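Local coordinates for insecticidal crystal protein Cry35Ab1 (Bacillus thuringiensis, PDB 4JP0) that acts as one component of a binary insecticidal toxin that is active, with Cry34Ab1, on the western corn rootworm, probably through the larval midgut epithelium, at residues A19-Y22 and D27-V30; I143-K148 and T200-L205; K288-Y293 and I333-N338; H359-V364 and T374-K379. All coordinates share one frame; numbering follows the deposited sequence.

Interaction 1 (A19-Y22 and D27-V30)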
loop_
_atom_site.group_PDB
_atom_site.type_symbol
_atom_site.label_atom_id
_atom_site.label_comp_id
_atom_site.label_asym_id
_atom_site.label_seq_id
_atom_site.Cartn_x
_atom_site.Cartn_y
_atom_site.Cartn_z
ATOM N N ALA A 19 1.031 22.195 23.851
ATOM C CA ALA A 19 -0.226 21.716 23.311
ATOM C C ALA A 19 -0.583 20.431 24.061
ATOM O O ALA A 19 0.284 19.537 24.242
ATOM C CB ALA A 19 -0.070 21.438 21.807
ATOM N N ALA A 20 -1.850 20.305 24.457
ATOM C CA ALA A 20 -2.253 19.208 25.350
ATOM C C ALA A 20 -3.700 18.774 25.159
ATOM O O ALA A 20 -4.538 19.581 24.806
ATOM C CB ALA A 20 -2.093 19.680 26.790
ATOM N N THR A 21 -4.001 17.498 25.410
ATOM C CA THR A 21 -5.397 17.064 25.485
ATOM C C THR A 21 -5.624 16.479 26.870
ATOM O O THR A 21 -4.653 16.054 27.527
ATOM C CB THR A 21 -5.730 15.954 24.467
ATOM O OG1 THR A 21 -4.690 14.990 24.453
ATOM C CG2 THR A 21 -5.767 16.470 23.070
ATOM N N TYR A 22 -6.895 16.398 27.289
ATOM C CA TYR A 22 -7.235 15.789 28.581
ATOM C C TYR A 22 -7.163 14.279 28.340
ATOM O O TYR A 22 -7.699 13.810 27.355
ATOM C CB TYR A 22 -8.680 16.134 29.009
ATOM C CG TYR A 22 -8.946 17.522 29.560
ATOM C CD1 TYR A 22 -9.939 17.731 30.540
ATOM C CD2 TYR A 22 -8.261 18.623 29.102
ATOM C CE1 TYR A 22 -10.203 18.996 31.038
ATOM C CE2 TYR A 22 -8.520 19.900 29.618
ATOM C CZ TYR A 22 -9.484 20.068 30.575
ATOM O OH TYR A 22 -9.733 21.326 31.072
ATOM N N ASP A 27 -12.570 12.627 23.072
ATOM C CA ASP A 27 -12.733 13.650 22.014
ATOM C C ASP A 27 -12.241 15.026 22.420
ATOM O O ASP A 27 -12.715 16.073 21.914
ATOM C CB ASP A 27 -14.197 13.785 21.652
ATOM C CG ASP A 27 -14.783 12.481 21.200
ATOM O OD1 ASP A 27 -14.251 11.940 20.211
ATOM O OD2 ASP A 27 -15.742 11.915 21.787
ATOM N N SER A 28 -11.318 15.017 23.359
ATOM C CA SER A 28 -10.760 16.234 23.917
ATOM C C SER A 28 -10.375 17.300 22.919
ATOM O O SER A 28 -9.754 17.006 21.877
ATOM C CB SER A 28 -9.470 15.874 24.663
ATOM O OG SER A 28 -8.982 16.997 25.374
ATOM N N GLY A 29 -10.657 18.555 23.288
ATOM C CA GLY A 29 -10.101 19.691 22.571
ATOM C C GLY A 29 -8.618 19.765 22.901
ATOM O O GLY A 29 -8.153 19.178 23.883
ATOM N N VAL A 30 -7.863 20.493 22.087
ATOM C CA VAL A 30 -6.453 20.742 22.333
ATOM C C VAL A 30 -6.318 22.133 22.961
ATOM O O VAL A 30 -6.880 23.100 22.458
ATOM C CB VAL A 30 -5.648 20.713 21.028
ATOM C CG1 VAL A 30 -4.158 21.009 21.316
ATOM C CG2 VAL A 30 -5.798 19.362 20.364
#

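Interaction 2 (I143-K148 and T200-L205)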
loop_
_atom_site.group_PDB
_atom_site.type_symbol
_atom_site.label_atom_id
_atom_site.label_comp_id
_atom_site.label_asym_id
_atom_site.label_seq_id
_atom_site.Cartn_x
_atom_site.Cartn_y
_atom_site.Cartn_z
ATOM N N ILE A 143 11.727 6.159 17.729
ATOM C CA ILE A 143 11.488 4.750 17.489
ATOM C C ILE A 143 12.245 4.359 16.247
ATOM O O ILE A 143 12.062 4.959 15.187
ATOM C CB ILE A 143 9.983 4.499 17.226
ATOM C CG1 ILE A 143 9.117 5.157 18.281
ATOM C CG2 ILE A 143 9.691 2.962 17.110
ATOM C CD1 ILE A 143 9.385 4.650 19.584
ATOM N N GLN A 144 13.076 3.335 16.350
ATOM C CA GLN A 144 13.823 2.848 15.189
ATOM C C GLN A 144 12.855 2.078 14.283
ATOM O O GLN A 144 12.050 1.251 14.746
ATOM C CB GLN A 144 15.000 1.956 15.641
ATOM C CG GLN A 144 16.055 2.635 16.581
ATOM C CD GLN A 144 16.806 3.809 15.929
ATOM O OE1 GLN A 144 16.967 3.848 14.705
ATOM N NE2 GLN A 144 17.281 4.757 16.751
ATOM N N LEU A 145 12.916 2.361 12.991
ATOM C CA LEU A 145 11.963 1.765 12.052
ATOM C C LEU A 145 12.526 0.552 11.337
ATOM O O LEU A 145 13.723 0.401 11.248
ATOM C CB LEU A 145 11.522 2.811 11.046
ATOM C CG LEU A 145 10.745 3.980 11.662
ATOM C CD1 LEU A 145 9.954 4.663 10.579
ATOM C CD2 LEU A 145 9.796 3.496 12.759
ATOM N N PRO A 146 11.653 -0.321 10.849
ATOM C CA PRO A 146 12.089 -1.492 10.079
ATOM C C PRO A 146 12.873 -0.991 8.871
ATOM O O PRO A 146 12.490 0.002 8.280
ATOM C CB PRO A 146 10.768 -2.151 9.636
ATOM C CG PRO A 146 9.707 -1.593 10.506
ATOM C CD PRO A 146 10.184 -0.233 10.983
ATOM N N GLN A 147 13.947 -1.689 8.543
ATOM C CA GLN A 147 14.884 -1.406 7.473
ATOM C C GLN A 147 14.339 -2.021 6.172
ATOM O O GLN A 147 13.893 -3.149 6.189
ATOM C CB GLN A 147 16.196 -2.117 7.862
ATOM C CG GLN A 147 17.331 -2.054 6.852
ATOM C CD GLN A 147 18.450 -3.101 7.114
ATOM O OE1 GLN A 147 18.596 -3.633 8.233
ATOM N NE2 GLN A 147 19.244 -3.374 6.081
ATOM N N LYS A 148 14.299 -1.253 5.084
ATOM C CA LYS A 148 13.826 -1.772 3.811
ATOM C C LYS A 148 14.811 -2.812 3.248
ATOM O O LYS A 148 16.008 -2.567 3.151
ATOM C CB LYS A 148 13.655 -0.598 2.841
ATOM C CG LYS A 148 13.136 -0.950 1.457
ATOM C CD LYS A 148 12.888 0.363 0.706
ATOM C CE LYS A 148 12.109 0.174 -0.568
ATOM N NZ LYS A 148 11.207 1.367 -0.829
ATOM N N THR A 200 3.984 -0.695 17.132
ATOM C CA THR A 200 4.081 -0.871 15.709
ATOM C C THR A 200 3.541 0.359 14.968
ATOM O O THR A 200 2.636 0.253 14.248
ATOM C CB THR A 200 3.408 -2.208 15.226
ATOM O OG1 THR A 200 3.423 -2.265 13.825
ATOM C CG2 THR A 200 1.994 -2.307 15.696
ATOM N N PRO A 201 4.120 1.525 15.222
ATOM C CA PRO A 201 3.546 2.757 14.648
ATOM C C PRO A 201 3.564 2.737 13.130
ATOM O O PRO A 201 2.754 3.404 12.517
ATOM C CB PRO A 201 4.456 3.874 15.189
ATOM C CG PRO A 201 5.754 3.131 15.583
ATOM C CD PRO A 201 5.274 1.811 16.109
ATOM N N TYR A 202 4.516 2.016 12.546
ATOM C CA TYR A 202 4.486 1.785 11.101
ATOM C C TYR A 202 4.319 0.329 10.786
ATOM O O TYR A 202 5.059 -0.515 11.305
ATOM C CB TYR A 202 5.745 2.299 10.410
ATOM C CG TYR A 202 5.808 3.804 10.408
ATOM C CD1 TYR A 202 6.410 4.504 11.475
ATOM C CD2 TYR A 202 5.211 4.536 9.385
ATOM C CE1 TYR A 202 6.471 5.927 11.485
ATOM C CE2 TYR A 202 5.265 5.935 9.384
ATOM C CZ TYR A 202 5.884 6.616 10.428
ATOM O OH TYR A 202 5.869 7.985 10.400
ATOM N N TYR A 203 3.342 0.024 9.933
ATOM C CA TYR A 203 3.177 -1.362 9.444
ATOM C C TYR A 203 3.961 -1.505 8.158
ATOM O O TYR A 203 4.197 -0.511 7.457
ATOM C CB TYR A 203 1.691 -1.646 9.135
ATOM C CG TYR A 203 0.859 -1.961 10.383
ATOM C CD1 TYR A 203 0.740 -1.042 11.415
ATOM C CD2 TYR A 203 0.183 -3.202 10.502
ATOM C CE1 TYR A 203 0.002 -1.341 12.576
ATOM C CE2 TYR A 203 -0.549 -3.501 11.595
ATOM C CZ TYR A 203 -0.653 -2.564 12.643
ATOM O OH TYR A 203 -1.402 -2.880 13.742
ATOM N N ILE A 204 4.328 -2.739 7.803
ATOM C CA ILE A 204 5.015 -3.022 6.556
ATOM C C ILE A 204 4.029 -3.605 5.550
ATOM O O ILE A 204 3.347 -4.605 5.811
ATOM C CB ILE A 204 6.146 -4.038 6.799
ATOM C CG1 ILE A 204 7.173 -3.450 7.747
ATOM C CG2 ILE A 204 6.890 -4.400 5.482
ATOM C CD1 ILE A 204 8.154 -4.530 8.314
ATOM N N LEU A 205 3.924 -2.950 4.410
ATOM C CA LEU A 205 3.066 -3.431 3.316
ATOM C C LEU A 205 4.011 -3.869 2.155
ATOM O O LEU A 205 4.822 -3.086 1.631
ATOM C CB LEU A 205 2.079 -2.326 2.909
ATOM C CG LEU A 205 1.160 -2.572 1.714
ATOM C CD1 LEU A 205 0.378 -3.888 1.855
ATOM C CD2 LEU A 205 0.211 -1.369 1.498
#

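Interaction 3 (K288-Y293 and I333-N338)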
loop_
_atom_site.group_PDB
_atom_site.type_symbol
_atom_site.label_atom_id
_atom_site.label_comp_id
_atom_site.label_asym_id
_atom_site.label_seq_id
_atom_site.Cartn_x
_atom_site.Cartn_y
_atom_site.Cartn_z
ATOM N N LYS A 288 -15.033 -1.691 -12.091
ATOM C CA LYS A 288 -15.402 -2.995 -11.538
ATOM C C LYS A 288 -14.324 -3.578 -10.615
ATOM O O LYS A 288 -13.188 -3.673 -11.012
ATOM C CB LYS A 288 -15.696 -3.996 -12.662
ATOM C CG LYS A 288 -16.241 -5.324 -12.175
ATOM C CD LYS A 288 -16.635 -6.224 -13.345
ATOM C CE LYS A 288 -17.469 -7.444 -12.892
ATOM N NZ LYS A 288 -16.706 -8.473 -12.099
ATOM N N ILE A 289 -14.712 -3.965 -9.399
ATOM C CA ILE A 289 -13.828 -4.616 -8.446
ATOM C C ILE A 289 -13.419 -5.976 -8.965
ATOM O O ILE A 289 -14.215 -6.639 -9.599
ATOM C CB ILE A 289 -14.547 -4.787 -7.092
ATOM C CG1 ILE A 289 -13.569 -5.253 -6.013
ATOM C CG2 ILE A 289 -15.677 -5.782 -7.204
ATOM C CD1 ILE A 289 -14.073 -5.064 -4.579
ATOM N N MET A 290 -12.188 -6.412 -8.699
ATOM C CA MET A 290 -11.806 -7.739 -9.186
ATOM C C MET A 290 -12.549 -8.859 -8.475
ATOM O O MET A 290 -12.573 -8.930 -7.238
ATOM C CB MET A 290 -10.315 -8.011 -9.031
ATOM C CG MET A 290 -9.937 -9.356 -9.660
ATOM S SD MET A 290 -8.268 -9.751 -9.274
ATOM C CE MET A 290 -7.404 -8.488 -10.227
ATOM N N GLU A 291 -13.141 -9.761 -9.237
ATOM C CA GLU A 291 -13.712 -10.947 -8.649
ATOM C C GLU A 291 -13.047 -12.200 -9.217
ATOM O O GLU A 291 -11.886 -12.203 -9.448
ATOM C CB GLU A 291 -15.216 -11.003 -8.808
ATOM C CG GLU A 291 -15.860 -9.685 -9.046
ATOM C CD GLU A 291 -17.357 -9.749 -9.109
ATOM O OE1 GLU A 291 -17.947 -10.854 -9.187
ATOM O OE2 GLU A 291 -17.935 -8.665 -9.056
ATOM N N LYS A 292 -13.819 -13.245 -9.415
ATOM C CA LYS A 292 -13.345 -14.491 -10.002
ATOM C C LYS A 292 -13.893 -14.585 -11.443
ATOM O O LYS A 292 -15.103 -14.480 -11.650
ATOM C CB LYS A 292 -13.834 -15.670 -9.148
ATOM C CG LYS A 292 -13.441 -17.046 -9.639
ATOM C CD LYS A 292 -13.756 -18.114 -8.584
ATOM C CE LYS A 292 -13.326 -19.514 -9.036
ATOM N NZ LYS A 292 -12.808 -20.385 -7.911
ATOM N N TYR A 293 -13.011 -14.782 -12.428
ATOM C CA TYR A 293 -13.427 -14.852 -13.841
ATOM C C TYR A 293 -12.965 -16.086 -14.603
ATOM O O TYR A 293 -12.142 -16.855 -14.116
ATOM C CB TYR A 293 -12.929 -13.624 -14.604
ATOM C CG TYR A 293 -13.251 -12.338 -13.909
ATOM C CD1 TYR A 293 -12.263 -11.637 -13.220
ATOM C CD2 TYR A 293 -14.554 -11.829 -13.914
ATOM C CE1 TYR A 293 -12.556 -10.465 -12.566
ATOM C CE2 TYR A 293 -14.858 -10.667 -13.258
ATOM C CZ TYR A 293 -13.852 -9.984 -12.587
ATOM O OH TYR A 293 -14.134 -8.822 -11.936
ATOM N N ILE A 333 -3.800 -10.694 0.260
ATOM C CA ILE A 333 -4.727 -10.938 -0.838
ATOM C C ILE A 333 -3.881 -11.224 -2.043
ATOM O O ILE A 333 -2.854 -10.559 -2.247
ATOM C CB ILE A 333 -5.690 -9.742 -1.089
ATOM C CG1 ILE A 333 -6.458 -9.939 -2.403
ATOM C CG2 ILE A 333 -4.920 -8.466 -1.160
ATOM C CD1 ILE A 333 -7.652 -8.954 -2.605
ATOM N N GLN A 334 -4.261 -12.266 -2.784
ATOM C CA GLN A 334 -3.598 -12.584 -4.031
ATOM C C GLN A 334 -4.564 -12.364 -5.193
ATOM O O GLN A 334 -5.756 -12.658 -5.084
ATOM C CB GLN A 334 -3.109 -14.028 -4.059
ATOM C CG GLN A 334 -1.920 -14.271 -3.169
ATOM C CD GLN A 334 -2.350 -14.489 -1.749
ATOM O OE1 GLN A 334 -3.318 -15.229 -1.501
ATOM N NE2 GLN A 334 -1.645 -13.861 -0.805
ATOM N N THR A 335 -4.055 -11.794 -6.274
ATOM C CA THR A 335 -4.864 -11.568 -7.475
ATOM C C THR A 335 -4.046 -11.989 -8.684
ATOM O O THR A 335 -2.817 -12.041 -8.600
ATOM C CB THR A 335 -5.260 -10.079 -7.615
ATOM O OG1 THR A 335 -4.098 -9.260 -7.754
ATOM C CG2 THR A 335 -5.946 -9.544 -6.331
ATOM N N SER A 336 -4.716 -12.297 -9.799
ATOM C CA SER A 336 -4.004 -12.602 -11.031
ATOM C C SER A 336 -4.562 -11.706 -12.129
ATOM O O SER A 336 -5.735 -11.375 -12.125
ATOM C CB SER A 336 -4.132 -14.080 -11.405
ATOM O OG SER A 336 -5.492 -14.423 -11.589
ATOM N N ASP A 337 -3.703 -11.344 -13.063
ATOM C CA ASP A 337 -3.940 -10.343 -14.101
ATOM C C ASP A 337 -3.991 -11.030 -15.464
ATOM O O ASP A 337 -2.972 -11.499 -15.990
ATOM C CB ASP A 337 -2.762 -9.375 -14.038
ATOM C CG ASP A 337 -2.839 -8.261 -15.054
ATOM O OD1 ASP A 337 -3.717 -8.319 -15.956
ATOM O OD2 ASP A 337 -2.025 -7.298 -15.025
ATOM N N ASN A 338 -5.191 -11.091 -16.030
ATOM C CA ASN A 338 -5.383 -11.817 -17.277
ATOM C C ASN A 338 -4.551 -11.243 -18.404
ATOM O O ASN A 338 -4.279 -11.937 -19.386
ATOM C CB ASN A 338 -6.855 -11.944 -17.640
ATOM C CG ASN A 338 -7.441 -10.656 -18.107
ATOM O OD1 ASN A 338 -7.289 -9.616 -17.453
ATOM N ND2 ASN A 338 -8.128 -10.703 -19.252
#

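Interaction 4 (H359-V364 and T374-K379). Unlike the reference sequence in segment 374-379: Ile-376 (reference Lys).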
loop_
_atom_site.group_PDB
_atom_site.type_symbol
_atom_site.label_atom_id
_atom_site.label_comp_id
_atom_site.label_asym_id
_atom_site.label_seq_id
_atom_site.Cartn_x
_atom_site.Cartn_y
_atom_site.Cartn_z
ATOM N N HIS A 359 18.734 -20.488 -36.741
ATOM C CA HIS A 359 19.179 -21.856 -36.843
ATOM C C HIS A 359 18.611 -22.449 -38.106
ATOM O O HIS A 359 17.622 -22.008 -38.578
ATOM C CB HIS A 359 18.675 -22.724 -35.682
ATOM C CG HIS A 359 19.286 -22.415 -34.357
ATOM N ND1 HIS A 359 18.924 -21.330 -33.610
ATOM C CD2 HIS A 359 20.238 -23.052 -33.647
ATOM C CE1 HIS A 359 19.609 -21.316 -32.495
ATOM N NE2 HIS A 359 20.419 -22.350 -32.495
ATOM N N SER A 360 19.209 -23.494 -38.611
ATOM C CA SER A 360 18.590 -24.179 -39.729
ATOM C C SER A 360 17.495 -25.172 -39.278
ATOM O O SER A 360 17.393 -25.487 -38.143
ATOM C CB SER A 360 19.631 -24.906 -40.554
ATOM O OG SER A 360 20.233 -25.868 -39.801
ATOM N N TYR A 361 16.711 -25.656 -40.229
ATOM C CA TYR A 361 15.694 -26.654 -39.970
ATOM C C TYR A 361 16.320 -27.848 -39.332
ATOM O O TYR A 361 15.873 -28.298 -38.344
ATOM C CB TYR A 361 14.988 -27.044 -41.245
ATOM C CG TYR A 361 13.916 -26.106 -41.640
ATOM C CD1 TYR A 361 14.001 -25.349 -42.763
ATOM C CD2 TYR A 361 12.836 -25.941 -40.857
ATOM C CE1 TYR A 361 13.021 -24.492 -43.082
ATOM C CE2 TYR A 361 11.861 -25.094 -41.178
ATOM C CZ TYR A 361 11.940 -24.380 -42.279
ATOM O OH TYR A 361 10.947 -23.538 -42.543
ATOM N N GLU A 362 17.399 -28.348 -39.894
ATOM C CA GLU A 362 18.009 -29.548 -39.328
ATOM C C GLU A 362 18.446 -29.293 -37.888
ATOM O O GLU A 362 18.323 -30.170 -37.045
ATOM C CB GLU A 362 19.154 -30.069 -40.218
ATOM C CG GLU A 362 18.642 -30.886 -41.408
ATOM C CD GLU A 362 19.580 -30.876 -42.613
ATOM O OE1 GLU A 362 19.942 -31.968 -43.111
ATOM O OE2 GLU A 362 19.944 -29.771 -43.083
ATOM N N GLU A 363 18.965 -28.094 -37.604
ATOM C CA GLU A 363 19.375 -27.775 -36.235
ATOM C C GLU A 363 18.178 -27.741 -35.288
ATOM O O GLU A 363 18.193 -28.329 -34.220
ATOM C CB GLU A 363 20.118 -26.424 -36.162
ATOM C CG GLU A 363 21.517 -26.482 -36.786
ATOM C CD GLU A 363 22.258 -25.149 -36.769
ATOM O OE1 GLU A 363 21.610 -24.077 -36.577
ATOM O OE2 GLU A 363 23.500 -25.168 -36.968
ATOM N N VAL A 364 17.138 -27.027 -35.677
ATOM C CA VAL A 364 15.959 -26.965 -34.831
ATOM C C VAL A 364 15.358 -28.360 -34.631
ATOM O O VAL A 364 14.973 -28.730 -33.524
ATOM C CB VAL A 364 14.944 -25.989 -35.391
ATOM C CG1 VAL A 364 13.705 -25.942 -34.501
ATOM C CG2 VAL A 364 15.615 -24.605 -35.474
ATOM N N THR A 374 7.005 -30.731 -39.868
ATOM C CA THR A 374 6.179 -30.021 -38.900
ATOM C C THR A 374 6.664 -28.602 -38.719
ATOM O O THR A 374 5.856 -27.676 -38.567
ATOM C CB THR A 374 6.198 -30.729 -37.554
ATOM O OG1 THR A 374 5.528 -31.990 -37.681
ATOM C CG2 THR A 374 5.366 -29.955 -36.549
ATOM N N LEU A 375 7.985 -28.439 -38.691
ATOM C CA LEU A 375 8.586 -27.112 -38.557
ATOM C C LEU A 375 8.085 -26.210 -39.685
ATOM O O LEU A 375 7.779 -25.033 -39.487
ATOM C CB LEU A 375 10.103 -27.217 -38.585
ATOM C CG LEU A 375 10.717 -27.808 -37.328
ATOM C CD1 LEU A 375 12.221 -27.872 -37.480
ATOM C CD2 LEU A 375 10.309 -27.035 -36.062
ATOM N N ILE A 376 7.998 -26.771 -40.879
ATOM C CA ILE A 376 7.497 -26.000 -41.997
ATOM C C ILE A 376 5.998 -25.690 -41.850
ATOM O O ILE A 376 5.568 -24.549 -42.075
ATOM C CB ILE A 376 7.793 -26.725 -43.280
ATOM C CG1 ILE A 376 9.316 -26.805 -43.466
ATOM C CG2 ILE A 376 7.087 -26.020 -44.445
ATOM C CD1 ILE A 376 9.746 -27.577 -44.711
ATOM N N LYS A 377 5.209 -26.691 -41.457
ATOM C CA LYS A 377 3.783 -26.474 -41.219
ATOM C C LYS A 377 3.605 -25.380 -40.180
ATOM O O LYS A 377 2.748 -24.513 -40.331
ATOM C CB LYS A 377 3.089 -27.738 -40.702
ATOM C CG LYS A 377 2.799 -28.803 -41.751
ATOM C CD LYS A 377 1.648 -29.710 -41.306
ATOM C CE LYS A 377 1.438 -30.877 -42.292
ATOM N NZ LYS A 377 0.008 -31.095 -42.687
ATOM N N LEU A 378 4.422 -25.423 -39.131
ATOM C CA LEU A 378 4.329 -24.452 -38.047
ATOM C C LEU A 378 4.508 -23.045 -38.585
ATOM O O LEU A 378 3.688 -22.152 -38.320
ATOM C CB LEU A 378 5.367 -24.747 -36.960
ATOM C CG LEU A 378 4.932 -25.871 -36.025
ATOM C CD1 LEU A 378 6.087 -26.357 -35.181
ATOM C CD2 LEU A 378 3.785 -25.378 -35.153
ATOM N N LYS A 379 5.588 -22.861 -39.338
ATOM C CA LYS A 379 5.888 -21.586 -39.959
ATOM C C LYS A 379 4.726 -21.134 -40.837
ATOM O O LYS A 379 4.455 -19.934 -40.955
ATOM C CB LYS A 379 7.144 -21.691 -40.837
ATOM C CG LYS A 379 7.652 -20.328 -41.299
ATOM C CD LYS A 379 7.968 -20.316 -42.773
ATOM C CE LYS A 379 8.404 -18.939 -43.249
ATOM N NZ LYS A 379 8.324 -18.839 -44.740
#

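Interaction 1 (A19-Y22 and D27-V30)
The ring of Tyr-22 meets Ser-28 obliquely, with OG of Ser-28 4.1 Å from CD2 of Tyr-22, and it forms an edge-to-face pair with the ring of Tyr-43. The hydrogen bond between Tyr-22 and Ser-28 uses the backbone amide of the tyrosine: Tyr-22 N donates to Ser-28 OG over 2.9 Å, and at 165° the bond is nearly straight. Ser-28 turns its hydroxyl anti to its own backbone nitrogen (chi1 -172°), which brings OG beside its carbonyl carbon and lets it donate in turn to Gly-29 O at 2.8 Å. That donor is tilted 17° from the carbonyl plane. The accepted bond ties the strand end to the loop, and the donated one fixes the hydroxyl within the loop. It also packs against Thr-21, whose CB lies 3.5 Å from Ser-28 OG. Farther along, Thr-21 CG2 comes within 4.0 Å of Val-30 CG2, and CA of Val-30 makes a CH...O contact of 3.3 Å to Ala-20 O. Ala-19 CB closes this end against Val-30 CG1. Asn-65 takes the hydroxyl of Thr-21 and also bonds to Tyr-22 O. Within the ricin-type beta-trefoil, the contact lies beside the antiparallel pair of strands 18-22 and 31-33, where Ala-20 bonds to Ser-31; strand 43-52 flanks strand 18-22, Trp-70 packs on Ala-19 and Val-30, Ile-77 on Val-30 and Val-79 on Thr-21.

Interaction 2 (I143-K148 and T200-L205)
Leu-145 reaches Tyr-202 with both of its methyl groups. Its side chain leaves CB with CG anti to the carbonyl carbon (chi1 -64°), and this brings the branched end nearer to 200-205 than the direction of its first bond would suggest. Beyond CG the chain forks: CD1 settles 3.7 Å from Tyr-202 CD1 and 3.8 Å from Tyr-202 CE1, while CD2 lies 3.8 Å from Tyr-202 CD1. Both methyls thus gather at the CD1 corner of the ring, at an oblique approach. Tyr-202 is fixed at its far end, where its hydroxyl bonds to Thr-4 O. Next along the chain, Pro-146 lays CB 3.8 Å from Ile-204 CD1, the two side chains sliding past each other in opposite directions. At the other end Ile-143 CG2 touches Pro-201 CG more loosely, at 4.2 Å. All three pairs are apolar, and the touching parts, 143-146 and 201-204, run end to end within 7° of each other. The segment 143-148 is an extended linker that leaves the trefoil after strand 135-142 and lies along the start of strand 202-221, with strands 174-182 and 307-323 on either side of that strand in the sheet and Phe-48 of strand 43-52 packing on Pro-201 and Tyr-202.

Interaction 3 (K288-Y293 and I333-N338)
Two elements of the elongated, strand-rich toxin_10 domain meet where Met-290, just before strand 292-301, packs onto Thr-335 of strand 327-346. Met-290 makes the contact from its segment with its thioether end. Its chain runs out extended, with CG anti to the backbone nitrogen (chi1 -175°), and bends only at the last torsion (chi3 -68°), which brings the methyl near Ser-336 O. SD rests 3.5 Å from Thr-335 CB and 3.8 Å from Thr-335 CG2, and the two side chains meet at a slant. CE, beyond the bend, lies 3.7 Å from Thr-335 CB and 3.8 Å from Ser-336 O. The contact is small and buried. Behind it, the 288-293 segment is braced by polar groups: Tyr-293 OH accepts from Lys-288 NZ at 2.6 Å and from the amide N of Glu-291 at 3.0 Å, and Lys-288 NZ also forms a salt bridge with Glu-291 OE2. These bonds join the two ends of the segment and Glu-291 between them. Met-290 also touches Ile-251 of strand 249-251, while Ser-336 bonds to Gly-234, so the pair sits where strands 225-234 and 292-301 approach the edge strand 327-346 of the four-stranded sheet, next to strand 307-323.

Interaction 4 (H359-V364 and T374-K379)
Leu-375 fits between Tyr-361 and Val-364, and this is the closely packed part of the contact between helices 361-368 and 372-380. Its CB meets the edge of the tyrosine ring near the ring plane, 3.8 Å from Tyr-361 CD2. The CD1 methyl also lies at that edge, in plane, and reaches 3.8 Å from both Tyr-361 O and Val-364 CG1. Val-364 CG1 further touches Leu-375 CD2 at 3.9 Å, so both leucine methyls rest against the valine branch. Leu-375 and Val-364 are buried, and helix 349-355 adds Leu-355 against Val-364 and Ala-352 against Leu-375.

Toward solvent the contact becomes more exposed, and it loosens only at Lys-379. Tyr-361 turns its CG anti to the carbonyl carbon (chi1 -82°), which carries the ring across to Ile-376, whose CG1 lies 3.8 Å from Tyr-361 CZ at an oblique approach. Ile-376 stands where the reference sequence has lysine. At the far end the tyrosine hydroxyl only brushes exposed Lys-379, with CD of that residue 4.4 Å from Tyr-361 OH.

Helix 361-368 is started by a capping box: the amide N of Ser-360 donates to Glu-363 OE1 at 3.2 Å, and the return bond from Glu-363 N to Ser-360 OG is weak. Those polar bonds stay within one segment. The side-chain contacts between the helices are largely apolar, consistent with a short helical hairpin held mainly by burial of Leu-375, Val-364, Ile-376 and the tyrosine ring rather than by directional bonds.

The four contacts follow one another along the chain and are spread over a long molecule, and none touches another. Interaction 1 lies within the trefoil, and interaction 2 marks the passage from it into the toxin_10 domain; their centres are 27 Å apart. Interactions 2 and 3 both reach the four-stranded sheet, through strands 202-221 and 327-346, and come within about 8 Å at their nearest atoms, although their centres are 29 Å apart. Interaction 4, in the C-terminal helices, is 39 Å from interaction 3 and 79 Å from interaction 1, centre to centre, with interactions 1 and 4 on opposite sides of the chain's centre.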